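Sugar isomerase (PDB 3QC0) binds zinc and probably catalyses the isomerisation of a sugar, as a TIM barrel of the xylose isomerase-like family. Local coordinates at residues 20-24 against 50-54. Residues are numbered along the deposited sequence; the frame is centred on the assembly and turned at random.
Sequences FAEAV and AGRIV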
ATOM      1  N   PHE A  20      -0.731  21.072 -23.497  1.00 27.99           N
ATOM      2  CA  PHE A  20      -0.290  20.012 -24.416  1.00 28.67           C
ATOM      3  C   PHE A  20       0.753  20.450 -25.444  1.00 29.60           C
ATOM      4  O   PHE A  20       1.771  19.791 -25.635  1.00 29.95           O
ATOM      5  CB  PHE A  20      -1.528  19.434 -25.148  1.00 27.51           C
ATOM      6  CG  PHE A  20      -1.228  18.271 -26.045  1.00 27.22           C
ATOM      7  CD1 PHE A  20      -0.827  18.444 -27.346  1.00 27.00           C
ATOM      8  CD2 PHE A  20      -1.432  16.960 -25.593  1.00 26.53           C
ATOM      9  CE1 PHE A  20      -0.553  17.358 -28.159  1.00 26.53           C
ATOM     10  CE2 PHE A  20      -1.156  15.888 -26.379  1.00 25.41           C
ATOM     11  CZ  PHE A  20      -0.755  16.057 -27.699  1.00 26.96           C
ATOM     12  N   ALA A  21       0.497  21.558 -26.167  1.00 30.50           N
ATOM     13  CA  ALA A  21       1.417  21.967 -27.194  1.00 31.57           C
ATOM     14  C   ALA A  21       2.794  22.354 -26.681  1.00 32.10           C
ATOM     15  O   ALA A  21       3.806  21.984 -27.294  1.00 30.49           O
ATOM     16  CB  ALA A  21       0.823  23.156 -27.970  1.00 31.23           C
ATOM     17  N   GLU A  22       2.825  23.091 -25.568  1.00 33.24           N
ATOM     18  CA  GLU A  22       4.107  23.502 -24.985  1.00 35.11           C
ATOM     19  C   GLU A  22       4.857  22.305 -24.425  1.00 34.04           C
ATOM     20  O   GLU A  22       6.069  22.213 -24.554  1.00 33.56           O
ATOM     21  CB  GLU A  22       3.941  24.527 -23.873  1.00 36.25           C
ATOM     22  CG  GLU A  22       5.316  25.178 -23.543  1.00 41.82           C
ATOM     23  CD  GLU A  22       5.309  26.015 -22.297  1.00 45.22           C
ATOM     24  OE1 GLU A  22       4.208  26.406 -21.830  1.00 47.98           O
ATOM     25  OE2 GLU A  22       6.421  26.278 -21.787  1.00 47.89           O
ATOM     26  N   ALA A  23       4.125  21.392 -23.790  1.00 32.64           N
ATOM     27  CA  ALA A  23       4.741  20.174 -23.283  1.00 31.40           C
ATOM     28  C   ALA A  23       5.400  19.402 -24.421  1.00 30.67           C
ATOM     29  O   ALA A  23       6.525  18.967 -24.327  1.00 28.94           O
ATOM     30  CB  ALA A  23       3.700  19.310 -22.568  1.00 28.93           C
ATOM     31  N   VAL A  24       4.707  19.263 -25.537  1.00 30.93           N
ATOM     32  CA  VAL A  24       5.288  18.564 -26.670  1.00 32.23           C
ATOM     33  C   VAL A  24       6.547  19.297 -27.179  1.00 35.01           C
ATOM     34  O   VAL A  24       7.556  18.669 -27.481  1.00 33.03           O
ATOM     35  CB  VAL A  24       4.249  18.402 -27.812  1.00 32.09           C
ATOM     36  CG1 VAL A  24       4.949  17.994 -29.109  1.00 32.40           C
ATOM     37  CG2 VAL A  24       3.155  17.372 -27.382  1.00 29.98           C
ATOM     38  N   ALA A  50      -4.725  18.021 -31.115  1.00 29.50           N
ATOM     39  CA  ALA A  50      -3.770  17.143 -30.497  1.00 28.09           C
ATOM     40  C   ALA A  50      -3.296  16.079 -31.479  1.00 27.48           C
ATOM     41  O   ALA A  50      -2.133  15.794 -31.551  1.00 26.79           O
ATOM     42  CB  ALA A  50      -4.376  16.487 -29.189  1.00 26.66           C
ATOM     43  N   GLY A  51      -4.202  15.451 -32.218  1.00 27.91           N
ATOM     44  CA  GLY A  51      -3.792  14.412 -33.173  1.00 29.41           C
ATOM     45  C   GLY A  51      -2.975  14.978 -34.341  1.00 31.16           C
ATOM     46  O   GLY A  51      -2.077  14.318 -34.867  1.00 30.77           O
ATOM     47  N   ARG A  52      -3.285  16.202 -34.753  1.00 33.65           N
ATOM     48  CA  ARG A  52      -2.492  16.843 -35.809  1.00 35.52           C
ATOM     49  C   ARG A  52      -1.040  17.015 -35.355  1.00 34.83           C
ATOM     50  O   ARG A  52      -0.113  16.673 -36.103  1.00 33.57           O
ATOM     51  CB  ARG A  52      -3.096  18.184 -36.187  1.00 37.26           C
ATOM     52  CG  ARG A  52      -2.371  18.842 -37.380  1.00 43.23           C
ATOM     53  CD  ARG A  52      -2.658  20.349 -37.498  1.00 48.50           C
ATOM     54  NE  ARG A  52      -2.053  21.142 -36.423  1.00 50.31           N
ATOM     55  CZ  ARG A  52      -0.747  21.396 -36.286  1.00 53.13           C
ATOM     56  NH1 ARG A  52       0.142  20.926 -37.159  1.00 55.69           N
ATOM     57  NH2 ARG A  52      -0.324  22.123 -35.260  1.00 52.93           N
ATOM     58  N   ILE A  53      -0.852  17.511 -34.121  1.00 32.99           N
ATOM     59  CA  ILE A  53       0.484  17.669 -33.529  1.00 33.10           C
ATOM     60  C   ILE A  53       1.181  16.323 -33.424  1.00 32.83           C
ATOM     61  O   ILE A  53       2.343  16.173 -33.776  1.00 31.10           O
ATOM     62  CB  ILE A  53       0.417  18.326 -32.138  1.00 32.33           C
ATOM     63  CG1 ILE A  53      -0.058  19.774 -32.260  1.00 33.10           C
ATOM     64  CG2 ILE A  53       1.775  18.214 -31.398  1.00 31.47           C
ATOM     65  CD1 ILE A  53      -0.411  20.459 -30.953  1.00 32.44           C
ATOM     66  N   VAL A  54       0.460  15.316 -32.919  1.00 32.21           N
ATOM     67  CA  VAL A  54       1.036  13.983 -32.878  1.00 32.28           C
ATOM     68  C   VAL A  54       1.530  13.483 -34.242  1.00 33.75           C
ATOM     69  O   VAL A  54       2.658  13.004 -34.365  1.00 31.82           O
ATOM     70  CB  VAL A  54       0.018  12.967 -32.259  1.00 31.81           C
ATOM     71  CG1 VAL A  54       0.464  11.536 -32.497  1.00 30.92           C
ATOM     72  CG2 VAL A  54      -0.178  13.317 -30.772  1.00 29.43           C
TER
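Two neighbouring helices on the outside of a TIM barrel pack side by side here, through apolar side chains alone. Helix 20-29 follows the first barrel strand, 7-10, and helix 47-57 follows the second, 34-36, after the short helix 39-45, so this is a contact between the first two βα units of the (βα)8 barrel. Both helices run back along the outer wall, and their short segments are nearly parallel, 14° apart in direction. The axes of the two short segments come no closer than 11.0 Å; that wide spacing is bridged by large side chains, chiefly Phe20 from one helix and Ile53 from the other, and 219 Å² is buried in all.

Phe20, with chi1 in the t well, reaches across the gap and turns one ring face to Ala50, whose CB sits 4.2 Å from the ring centroid and 19° off the normal, a CH-pi contact. The ring edge meets the second helix one turn on: Phe20 CE1 is 4.1 Å from Ile53 CG2, and Phe20 CZ is 4.2 Å from Val54 CG2. On the barrel side, Ile35 of strand 34-36 touches Phe20 and Val24, seating helix 20-29 on the barrel wall, while Ile45 of helix 39-45 packs against Phe20, Ala21, Ala50 and Ile53. The contact lies away from the zinc site and is plain packing between two neighbouring helices of the outer shell.

Ile53 projects toward helix 20-29 and touches residues three apart, nearly one turn of that helix. Its CD1 lies 4.2 Å from Ala21 CB, and its CG2 is 3.9 Å from Val24 CG1.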